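Local coordinates for protein VP5 (Halorubrum pleomorphic virus 2, PDB 6QGI) that probably drives fusion of the enveloped virus with the membrane of its haloarchaeal host cell, at residues L106-S111 against F169-D173; S178-V182 against Y193-S197; T310-P315 against L351-D355; G377-N383 against S422-T428. The contacts are given in a common frame with arbitrary orientation. Residue numbers count along the deposited sequence, not the author numbering.

Overall arrangement
The contacts form two pairs on opposite sides of the chain's centre. Contacts 1 and 2, centred 14 Å apart, meet where F169 packs on M196 and V179; both reach the small antiparallel sheet beside helix 91-133, contact 1 by the turn after strand 167-170. Contacts 3 and 4, centred 10 Å apart, belong to the large antiparallel sheet, where strands 343-355 and 418-427 are neighbours and G354 O probably accepts a hydrogen bond from F425 N. Contact 2 is the buried one, combining a backbone bridge with apolar packing of V179; the others are partly buried. Contact 1 joins helix to turn through side-chain acceptors, contact 3 is a single backbone bridge, and contact 4 a regular strand pairing with an ion pair.

Contact 1. Residues L106-S111 against F169-D173; sequences LTTVQS and FTLAD
L171 lays its side chain across one side of the helical turn 106-111: CD1 touches T107 CG2 and S111 OG, both at 3.7 Å, and CD2 lies 3.6 Å from Q110 CB. Its m,t rotamer (chi1 -62°, chi2 160°) sets CD1 between T107 and S111, one helical turn apart, and CD2 against Q110. F169 and T170 end an extended strand; after L171 (phi/psi -76/166) the chain bends into helical angles at A172 and D173, bringing A172 CA to 5.3 Å from T107 CA. The turn presents two successive amides to the helix. A172 N donates to Q110 OE1 at 3.0 Å and D173 N to T107 OG1 at 2.8 Å; both acceptors sit on m side chains that point at the turn. T107 OG1 can accept because its own proton goes to N103 O, while S111 OG is turned back to T107 O at 2.7 Å. Q110 NE2 meets the edge of the F169 ring, 3.6 Å from CZ. The small A172 admits close approach, its CB 4.3 Å from L106 CB, and it also touches L239 and R243 of helix 225-253. This is a beta-hairpin turn, between strands 167-170 and 176-186, docked on a long helix through side-chain-to-backbone hydrogen bonds.

Contact 2. Residues S178-V182 against Y193-S197; sequences SVGTV and YDPMS
V179 is the apolar centre: in the t rotamer, its CG1 lies 3.9 Å from P195 CD and its CG2 3.8 Å from M196 CE. The branched valine meets proline ring and methionine methyl together, while L114 of helix 91-133 closes over it. G180 then interrupts the strand (phi/psi -62/145), its amide and carbonyl bonded to N118 and W117 of that helix. T181 and V182 are extended again, and V182 forms an antiparallel hydrogen-bonded pair with Y193, CA to CA 4.8 Å: V182 N to Y193 O is 2.9 Å and Y193 N to V182 O 2.8 Å. Their CB atoms stand 4.1 Å apart on the same face, and T181 CA adds a CA-H...O contact of 3.2 Å to Y193 O. Beyond Y193 the chain leaves the pairing, with D194 extended and residues 195-197 at helical angles. D194, chi1 p, places OD1 2.8 Å from S197 N and 2.6 Å from S197 OG. This is the open end of a beta-hairpin, terminated by an Asx motif.

Contact 3. Residues T310-P315 against L351-D355; sequences TGATLP and LVEGD
T313 and E353 share two backbone hydrogen bonds, T313 N to E353 O at 2.8 Å and E353 N to T313 O at 3.0 Å, making an antiparallel hydrogen-bonded pair with CA atoms 5.1 Å apart. The p rotamer of T313 adds a weak bond from OG1 to E353 O at 3.3 Å. CA-H...O contacts flank it: A312 CA to E353 O, 3.4 Å, and V352 CA to T313 O, 3.6 Å. The axes of 312-315 and 353-355 approach to 4.5 Å, 159° apart; within these segments the bridge is single, part of the antiparallel pairing of strands 312-320 and 343-355. G354 (phi/psi 157/140) suits its place because a CB there would crowd G311 O and A312 CA; G311, at positive phi (86/16), leads into the strand. On one face L314 CD1 packs 4.1 Å from V352 CB, and the aliphatic A312, L314 and V352 all meet L9. At the L351 end, P315 CD rests 3.9 Å from L351 CB, while the end of E353 leads away, its side chain touching R424.

Contact 4. Residues G377-N383 against S422-T428; sequences GTAVELN and SARFLST
This is a regular antiparallel strand pairing in the large sheet, where strand 418-427 takes 378-384 as a neighbour and 389-393 lies on the far side of 378-384. The axes of 378-383 and 422-427 come within 4.4 Å with directions 151° apart. Hydrogen-bonded pairs fall at A379-L426, E381-R424 and N383-S422, with N to O distances of 2.8 Å from A379 N to L426 O, 2.7 Å from E381 N to R424 O and 2.8 Å from N383 N to S422 O. The return bonds are L426 N to A379 O, 3.1 Å, R424 N to E381 O, 3.1 Å, and a weak S422 N to N383 O, 3.3 Å. Between them lie the non-hydrogen-bonded pairs V380-F425 and L382-A423, CA atoms 4.5 and 4.4 Å apart. G377, at positive phi (71/11), turns into the strand; its O accepts from T428 N at 2.8 Å and S427 OG at 3.3 Å. The face carrying V380, L382, A423 and F425 is buried: W356 covers V380, A423 and F425, and the F425 ring meets Y375 edge-to-face. On the other face E381 (chi1 t) and R424 (chi1 p) converge, OE1 to NH1 3.0 Å. That oxygen lies over the guanidinium face, so the salt bridge works by charge alone. The chemistry implies one face wholly apolar and buried, the other mixed, with A379 and L426 beside the E381-R424 ion pair and N383 and S422.

Contact 1. Residues L106-S111 against F169-D173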
loop_
_atom_site.group_PDB
_atom_site.type_symbol
_atom_site.label_atom_id
_atom_site.label_comp_id
_atom_site.label_asym_id
_atom_site.label_seq_id
_atom_site.Cartn_x
_atom_site.Cartn_y
_atom_site.Cartn_z
ATOM N N LEU A 106 1.813 -16.112 11.258
ATOM C CA LEU A 106 0.621 -15.272 11.408
ATOM C C LEU A 106 0.751 -14.304 12.588
ATOM O O LEU A 106 0.116 -13.254 12.541
ATOM C CB LEU A 106 -0.688 -16.087 11.472
ATOM C CG LEU A 106 -1.010 -16.812 10.145
ATOM C CD1 LEU A 106 -2.095 -17.773 10.286
ATOM C CD2 LEU A 106 -1.389 -15.859 9.057
ATOM N N THR A 107 1.631 -14.588 13.578
ATOM C CA THR A 107 1.903 -13.663 14.690
ATOM C C THR A 107 2.650 -12.456 14.120
ATOM O O THR A 107 2.307 -11.331 14.460
ATOM C CB THR A 107 2.655 -14.370 15.837
ATOM O OG1 THR A 107 1.729 -15.234 16.478
ATOM C CG2 THR A 107 3.218 -13.410 16.884
ATOM N N THR A 108 3.618 -12.695 13.209
ATOM C CA THR A 108 4.416 -11.659 12.549
ATOM C C THR A 108 3.514 -10.793 11.661
ATOM O O THR A 108 3.759 -9.597 11.558
ATOM C CB THR A 108 5.579 -12.290 11.767
ATOM O OG1 THR A 108 6.324 -13.134 12.647
ATOM C CG2 THR A 108 6.518 -11.260 11.170
ATOM N N VAL A 109 2.458 -11.378 11.062
ATOM C CA VAL A 109 1.510 -10.642 10.216
ATOM C C VAL A 109 0.599 -9.813 11.127
ATOM O O VAL A 109 0.479 -8.607 10.901
ATOM C CB VAL A 109 0.716 -11.560 9.239
ATOM C CG1 VAL A 109 -0.334 -10.777 8.457
ATOM C CG2 VAL A 109 1.658 -12.282 8.283
ATOM N N GLN A 110 -0.007 -10.440 12.166
ATOM C CA GLN A 110 -0.887 -9.762 13.134
ATOM C C GLN A 110 -0.174 -8.617 13.849
ATOM O O GLN A 110 -0.755 -7.544 13.995
ATOM C CB GLN A 110 -1.414 -10.739 14.188
ATOM C CG GLN A 110 -2.431 -11.749 13.693
ATOM C CD GLN A 110 -2.614 -12.864 14.691
ATOM O OE1 GLN A 110 -1.659 -13.355 15.312
ATOM N NE2 GLN A 110 -3.848 -13.300 14.860
ATOM N N SER A 111 1.086 -8.844 14.284
ATOM C CA SER A 111 1.904 -7.847 14.980
ATOM C C SER A 111 2.158 -6.642 14.106
ATOM O O SER A 111 1.995 -5.528 14.583
ATOM C CB SER A 111 3.231 -8.438 15.444
ATOM O OG SER A 111 3.002 -9.530 16.317
ATOM N N PHE A 169 -4.735 -8.092 22.925
ATOM C CA PHE A 169 -5.006 -9.070 21.876
ATOM C C PHE A 169 -4.073 -10.265 21.985
ATOM O O PHE A 169 -2.860 -10.097 22.107
ATOM C CB PHE A 169 -4.882 -8.421 20.485
ATOM C CG PHE A 169 -5.100 -9.369 19.324
ATOM C CD1 PHE A 169 -6.382 -9.738 18.935
ATOM C CD2 PHE A 169 -4.022 -9.885 18.612
ATOM C CE1 PHE A 169 -6.580 -10.613 17.867
ATOM C CE2 PHE A 169 -4.225 -10.745 17.533
ATOM C CZ PHE A 169 -5.502 -11.101 17.166
ATOM N N THR A 170 -4.642 -11.471 21.908
ATOM C CA THR A 170 -3.870 -12.706 21.966
ATOM C C THR A 170 -3.478 -13.087 20.533
ATOM O O THR A 170 -4.351 -13.311 19.690
ATOM C CB THR A 170 -4.645 -13.814 22.698
ATOM O OG1 THR A 170 -5.211 -13.287 23.903
ATOM C CG2 THR A 170 -3.767 -15.026 23.018
ATOM N N LEU A 171 -2.164 -13.147 20.262
ATOM C CA LEU A 171 -1.623 -13.506 18.954
ATOM C C LEU A 171 -1.721 -15.016 18.725
ATOM O O LEU A 171 -1.988 -15.765 19.673
ATOM C CB LEU A 171 -0.168 -13.018 18.833
ATOM C CG LEU A 171 0.034 -11.499 18.927
ATOM C CD1 LEU A 171 1.454 -11.148 19.285
ATOM C CD2 LEU A 171 -0.362 -10.809 17.646
ATOM N N ALA A 172 -1.525 -15.465 17.464
ATOM C CA ALA A 172 -1.577 -16.881 17.089
ATOM C C ALA A 172 -0.558 -17.693 17.882
ATOM O O ALA A 172 -0.831 -18.832 18.259
ATOM C CB ALA A 172 -1.328 -17.031 15.606
ATOM N N ASP A 173 0.590 -17.063 18.192
ATOM C CA ASP A 173 1.695 -17.584 18.998
ATOM C C ASP A 173 1.234 -17.909 20.416
ATOM O O ASP A 173 1.864 -18.724 21.095
ATOM C CB ASP A 173 2.822 -16.529 19.065
ATOM C CG ASP A 173 4.232 -17.074 19.022
ATOM O OD1 ASP A 173 4.420 -18.273 19.334
ATOM O OD2 ASP A 173 5.153 -16.302 18.680
#

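Contact 2. Residues S178-V182 against Y193-S197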
loop_
_atom_site.group_PDB
_atom_site.type_symbol
_atom_site.label_atom_id
_atom_site.label_comp_id
_atom_site.label_asym_id
_atom_site.label_seq_id
_atom_site.Cartn_x
_atom_site.Cartn_y
_atom_site.Cartn_z
ATOM N N SER A 178 -0.635 -5.397 23.431
ATOM C CA SER A 178 -1.540 -4.293 23.735
ATOM C C SER A 178 -1.809 -3.499 22.452
ATOM O O SER A 178 -0.868 -3.181 21.723
ATOM C CB SER A 178 -0.963 -3.395 24.825
ATOM O OG SER A 178 -1.918 -2.446 25.270
ATOM N N VAL A 179 -3.086 -3.243 22.140
ATOM C CA VAL A 179 -3.468 -2.497 20.941
ATOM C C VAL A 179 -4.146 -1.196 21.361
ATOM O O VAL A 179 -5.055 -1.203 22.201
ATOM C CB VAL A 179 -4.336 -3.315 19.940
ATOM C CG1 VAL A 179 -4.767 -2.460 18.741
ATOM C CG2 VAL A 179 -3.588 -4.553 19.457
ATOM N N GLY A 180 -3.672 -0.099 20.764
ATOM C CA GLY A 180 -4.160 1.251 21.000
ATOM C C GLY A 180 -5.615 1.419 20.621
ATOM O O GLY A 180 -6.083 0.774 19.677
ATOM N N THR A 181 -6.352 2.261 21.379
ATOM C CA THR A 181 -7.770 2.485 21.097
ATOM C C THR A 181 -8.094 3.948 20.850
ATOM O O THR A 181 -7.521 4.836 21.485
ATOM C CB THR A 181 -8.691 1.955 22.213
ATOM O OG1 THR A 181 -8.461 2.672 23.428
ATOM C CG2 THR A 181 -8.582 0.461 22.416
ATOM N N VAL A 182 -9.042 4.176 19.934
ATOM C CA VAL A 182 -9.606 5.485 19.624
ATOM C C VAL A 182 -10.870 5.571 20.487
ATOM O O VAL A 182 -11.793 4.778 20.314
ATOM C CB VAL A 182 -9.862 5.699 18.106
ATOM C CG1 VAL A 182 -10.406 7.096 17.834
ATOM C CG2 VAL A 182 -8.594 5.452 17.295
ATOM N N TYR A 193 -12.363 2.096 19.910
ATOM C CA TYR A 193 -12.159 1.539 18.574
ATOM C C TYR A 193 -10.772 0.973 18.413
ATOM O O TYR A 193 -9.786 1.627 18.755
ATOM C CB TYR A 193 -12.387 2.588 17.467
ATOM C CG TYR A 193 -13.701 3.341 17.520
ATOM C CD1 TYR A 193 -14.889 2.700 17.855
ATOM C CD2 TYR A 193 -13.763 4.684 17.149
ATOM C CE1 TYR A 193 -16.098 3.387 17.876
ATOM C CE2 TYR A 193 -14.973 5.369 17.136
ATOM C CZ TYR A 193 -16.135 4.719 17.500
ATOM O OH TYR A 193 -17.311 5.417 17.522
ATOM N N ASP A 194 -10.702 -0.226 17.835
ATOM C CA ASP A 194 -9.465 -0.935 17.530
ATOM C C ASP A 194 -9.741 -1.824 16.292
ATOM O O ASP A 194 -10.915 -2.008 15.958
ATOM C CB ASP A 194 -8.959 -1.734 18.766
ATOM C CG ASP A 194 -9.907 -2.772 19.330
ATOM O OD1 ASP A 194 -11.000 -2.916 18.803
ATOM O OD2 ASP A 194 -9.535 -3.448 20.284
ATOM N N PRO A 195 -8.728 -2.367 15.578
ATOM C CA PRO A 195 -9.029 -3.179 14.384
ATOM C C PRO A 195 -9.848 -4.460 14.647
ATOM O O PRO A 195 -10.449 -4.984 13.707
ATOM C CB PRO A 195 -7.645 -3.535 13.839
ATOM C CG PRO A 195 -6.726 -2.547 14.421
ATOM C CD PRO A 195 -7.274 -2.227 15.765
ATOM N N MET A 196 -9.872 -4.925 15.901
ATOM C CA MET A 196 -10.603 -6.170 16.264
ATOM C C MET A 196 -12.089 -5.895 16.535
ATOM O O MET A 196 -12.926 -6.676 16.039
ATOM C CB MET A 196 -9.978 -6.827 17.498
ATOM C CG MET A 196 -8.503 -7.143 17.334
ATOM S SD MET A 196 -7.450 -5.691 17.580
ATOM C CE MET A 196 -7.199 -5.762 19.352
ATOM N N SER A 197 -12.404 -4.844 17.300
ATOM C CA SER A 197 -13.792 -4.539 17.649
ATOM C C SER A 197 -14.511 -3.740 16.560
ATOM O O SER A 197 -15.717 -3.913 16.379
ATOM C CB SER A 197 -13.861 -3.783 18.973
ATOM O OG SER A 197 -13.518 -2.411 18.851
#

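Contact 3. Residues T310-P315 against L351-D355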
loop_
_atom_site.group_PDB
_atom_site.type_symbol
_atom_site.label_atom_id
_atom_site.label_comp_id
_atom_site.label_asym_id
_atom_site.label_seq_id
_atom_site.Cartn_x
_atom_site.Cartn_y
_atom_site.Cartn_z
ATOM N N THR A 310 -5.693 12.565 -15.565
ATOM C CA THR A 310 -4.541 13.478 -15.598
ATOM C C THR A 310 -3.797 13.510 -16.945
ATOM O O THR A 310 -3.150 14.511 -17.259
ATOM C CB THR A 310 -3.546 13.085 -14.507
ATOM O OG1 THR A 310 -3.123 11.744 -14.747
ATOM C CG2 THR A 310 -4.122 13.220 -13.103
ATOM N N GLY A 311 -3.851 12.408 -17.684
ATOM C CA GLY A 311 -3.172 12.242 -18.966
ATOM C C GLY A 311 -1.739 11.767 -18.826
ATOM O O GLY A 311 -0.963 11.862 -19.780
ATOM N N ALA A 312 -1.380 11.245 -17.633
ATOM C CA ALA A 312 -0.038 10.754 -17.323
ATOM C C ALA A 312 0.214 9.375 -17.943
ATOM O O ALA A 312 -0.537 8.430 -17.685
ATOM C CB ALA A 312 0.172 10.708 -15.818
ATOM N N THR A 313 1.261 9.284 -18.789
ATOM C CA THR A 313 1.674 8.058 -19.485
ATOM C C THR A 313 2.794 7.377 -18.701
ATOM O O THR A 313 3.748 8.040 -18.282
ATOM C CB THR A 313 2.084 8.337 -20.940
ATOM O OG1 THR A 313 3.031 9.405 -20.973
ATOM C CG2 THR A 313 0.898 8.664 -21.832
ATOM N N LEU A 314 2.671 6.050 -18.495
ATOM C CA LEU A 314 3.625 5.275 -17.706
ATOM C C LEU A 314 3.786 3.827 -18.233
ATOM O O LEU A 314 2.799 3.084 -18.288
ATOM C CB LEU A 314 3.154 5.274 -16.230
ATOM C CG LEU A 314 4.051 4.651 -15.158
ATOM C CD1 LEU A 314 5.361 5.424 -14.989
ATOM C CD2 LEU A 314 3.330 4.599 -13.835
ATOM N N PRO A 315 5.026 3.400 -18.591
ATOM C CA PRO A 315 5.221 2.015 -19.058
ATOM C C PRO A 315 5.531 1.050 -17.905
ATOM O O PRO A 315 6.393 1.334 -17.074
ATOM C CB PRO A 315 6.409 2.134 -20.020
ATOM C CG PRO A 315 7.122 3.419 -19.624
ATOM C CD PRO A 315 6.299 4.150 -18.598
ATOM N N LEU A 351 10.249 7.244 -15.912
ATOM C CA LEU A 351 9.733 7.271 -17.278
ATOM C C LEU A 351 8.317 7.893 -17.375
ATOM O O LEU A 351 7.732 7.883 -18.466
ATOM C CB LEU A 351 9.756 5.858 -17.897
ATOM C CG LEU A 351 11.144 5.220 -18.101
ATOM C CD1 LEU A 351 11.027 3.756 -18.459
ATOM C CD2 LEU A 351 11.963 5.956 -19.157
ATOM N N VAL A 352 7.801 8.493 -16.272
ATOM C CA VAL A 352 6.488 9.154 -16.266
ATOM C C VAL A 352 6.528 10.398 -17.193
ATOM O O VAL A 352 7.444 11.224 -17.110
ATOM C CB VAL A 352 5.969 9.492 -14.833
ATOM C CG1 VAL A 352 6.754 10.633 -14.175
ATOM C CG2 VAL A 352 4.470 9.795 -14.839
ATOM N N GLU A 353 5.556 10.475 -18.108
ATOM C CA GLU A 353 5.388 11.568 -19.070
ATOM C C GLU A 353 3.942 12.053 -19.046
ATOM O O GLU A 353 3.098 11.427 -18.401
ATOM C CB GLU A 353 5.766 11.102 -20.485
ATOM C CG GLU A 353 7.196 11.391 -20.888
ATOM C CD GLU A 353 7.446 11.161 -22.364
ATOM O OE1 GLU A 353 7.516 9.982 -22.783
ATOM O OE2 GLU A 353 7.561 12.162 -23.108
ATOM N N GLY A 354 3.655 13.137 -19.757
ATOM C CA GLY A 354 2.296 13.651 -19.835
ATOM C C GLY A 354 2.199 15.111 -20.195
ATOM O O GLY A 354 2.981 15.927 -19.705
ATOM N N ASP A 355 1.219 15.444 -21.044
ATOM C CA ASP A 355 0.974 16.814 -21.468
ATOM C C ASP A 355 0.429 17.629 -20.296
ATOM O O ASP A 355 -0.446 17.161 -19.557
ATOM C CB ASP A 355 0.012 16.854 -22.667
ATOM C CG ASP A 355 -0.046 18.198 -23.368
ATOM O OD1 ASP A 355 1.000 18.636 -23.905
ATOM O OD2 ASP A 355 -1.139 18.806 -23.396
#

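Contact 4. Residues G377-N383 against S422-T428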
loop_
_atom_site.group_PDB
_atom_site.type_symbol
_atom_site.label_atom_id
_atom_site.label_comp_id
_atom_site.label_asym_id
_atom_site.label_seq_id
_atom_site.Cartn_x
_atom_site.Cartn_y
_atom_site.Cartn_z
ATOM N N GLY A 377 9.007 14.881 -7.812
ATOM C CA GLY A 377 10.024 14.196 -8.598
ATOM C C GLY A 377 9.924 14.438 -10.092
ATOM O O GLY A 377 10.591 13.748 -10.866
ATOM N N THR A 378 9.080 15.410 -10.510
ATOM C CA THR A 378 8.889 15.775 -11.917
ATOM C C THR A 378 9.263 17.252 -12.141
ATOM O O THR A 378 9.561 17.976 -11.188
ATOM C CB THR A 378 7.450 15.469 -12.421
ATOM O OG1 THR A 378 6.511 16.385 -11.866
ATOM C CG2 THR A 378 7.015 14.034 -12.182
ATOM N N ALA A 379 9.275 17.672 -13.414
ATOM C CA ALA A 379 9.572 19.029 -13.869
ATOM C C ALA A 379 8.636 19.408 -15.005
ATOM O O ALA A 379 8.367 18.576 -15.873
ATOM C CB ALA A 379 11.020 19.132 -14.326
ATOM N N VAL A 380 8.123 20.644 -14.995
ATOM C CA VAL A 380 7.232 21.113 -16.059
ATOM C C VAL A 380 8.114 21.769 -17.131
ATOM O O VAL A 380 8.835 22.724 -16.842
ATOM C CB VAL A 380 6.081 22.034 -15.556
ATOM C CG1 VAL A 380 5.147 22.430 -16.699
ATOM C CG2 VAL A 380 5.287 21.365 -14.432
ATOM N N GLU A 381 8.102 21.185 -18.341
ATOM C CA GLU A 381 8.860 21.620 -19.512
ATOM C C GLU A 381 7.947 22.449 -20.404
ATOM O O GLU A 381 7.056 21.911 -21.067
ATOM C CB GLU A 381 9.432 20.405 -20.261
ATOM C CG GLU A 381 10.709 20.699 -21.019
ATOM C CD GLU A 381 11.134 19.582 -21.949
ATOM O OE1 GLU A 381 10.631 19.540 -23.094
ATOM O OE2 GLU A 381 11.968 18.746 -21.533
ATOM N N LEU A 382 8.142 23.765 -20.382
ATOM C CA LEU A 382 7.310 24.691 -21.136
ATOM C C LEU A 382 7.955 25.118 -22.439
ATOM O O LEU A 382 9.152 25.404 -22.483
ATOM C CB LEU A 382 6.966 25.919 -20.291
ATOM C CG LEU A 382 6.218 25.627 -18.999
ATOM C CD1 LEU A 382 6.281 26.784 -18.076
ATOM C CD2 LEU A 382 4.795 25.220 -19.258
ATOM N N ASN A 383 7.141 25.152 -23.504
ATOM C CA ASN A 383 7.536 25.555 -24.848
ATOM C C ASN A 383 6.876 26.892 -25.179
ATOM O O ASN A 383 5.654 26.979 -25.362
ATOM C CB ASN A 383 7.184 24.469 -25.881
ATOM C CG ASN A 383 7.966 23.183 -25.741
ATOM O OD1 ASN A 383 9.056 23.142 -25.176
ATOM N ND2 ASN A 383 7.417 22.094 -26.249
ATOM N N SER A 422 2.823 25.250 -25.683
ATOM C CA SER A 422 2.847 23.845 -25.273
ATOM C C SER A 422 3.547 23.667 -23.926
ATOM O O SER A 422 4.429 24.451 -23.578
ATOM C CB SER A 422 3.551 22.998 -26.330
ATOM O OG SER A 422 2.974 23.167 -27.615
ATOM N N ALA A 423 3.159 22.619 -23.178
ATOM C CA ALA A 423 3.729 22.262 -21.877
ATOM C C ALA A 423 3.554 20.778 -21.601
ATOM O O ALA A 423 2.531 20.206 -21.980
ATOM C CB ALA A 423 3.062 23.065 -20.779
ATOM N N ARG A 424 4.550 20.156 -20.945
ATOM C CA ARG A 424 4.523 18.738 -20.576
ATOM C C ARG A 424 5.357 18.493 -19.316
ATOM O O ARG A 424 6.265 19.274 -19.027
ATOM C CB ARG A 424 4.994 17.831 -21.739
ATOM C CG ARG A 424 6.508 17.752 -21.971
ATOM C CD ARG A 424 6.863 16.543 -22.817
ATOM N NE ARG A 424 8.241 16.093 -22.610
ATOM C CZ ARG A 424 9.272 16.439 -23.378
ATOM N NH1 ARG A 424 9.096 17.257 -24.408
ATOM N NH2 ARG A 424 10.485 15.968 -23.122
ATOM N N PHE A 425 5.055 17.417 -18.573
ATOM C CA PHE A 425 5.820 17.073 -17.378
ATOM C C PHE A 425 6.612 15.786 -17.612
ATOM O O PHE A 425 6.165 14.897 -18.338
ATOM C CB PHE A 425 4.935 16.978 -16.117
ATOM C CG PHE A 425 4.049 15.761 -15.998
ATOM C CD1 PHE A 425 2.745 15.780 -16.478
ATOM C CD2 PHE A 425 4.501 14.609 -15.360
ATOM C CE1 PHE A 425 1.923 14.657 -16.357
ATOM C CE2 PHE A 425 3.680 13.489 -15.241
ATOM C CZ PHE A 425 2.396 13.520 -15.740
ATOM N N LEU A 426 7.797 15.708 -17.001
ATOM C CA LEU A 426 8.704 14.557 -17.062
ATOM C C LEU A 426 9.480 14.461 -15.751
ATOM O O LEU A 426 9.611 15.466 -15.062
ATOM C CB LEU A 426 9.659 14.633 -18.281
ATOM C CG LEU A 426 10.565 15.870 -18.429
ATOM C CD1 LEU A 426 11.864 15.707 -17.663
ATOM C CD2 LEU A 426 10.923 16.082 -19.855
ATOM N N SER A 427 10.016 13.277 -15.427
ATOM C CA SER A 427 10.764 13.036 -14.193
ATOM C C SER A 427 12.077 13.830 -14.118
ATOM O O SER A 427 12.703 14.111 -15.139
ATOM C CB SER A 427 11.061 11.550 -14.038
ATOM O OG SER A 427 11.540 11.222 -12.744
ATOM N N THR A 428 12.471 14.183 -12.883
ATOM C CA THR A 428 13.697 14.892 -12.505
ATOM C C THR A 428 14.843 13.879 -12.324
ATOM O O THR A 428 16.007 14.222 -12.549
ATOM C CB THR A 428 13.450 15.675 -11.192
ATOM O OG1 THR A 428 12.206 16.372 -11.258
ATOM C CG2 THR A 428 14.571 16.658 -10.856
#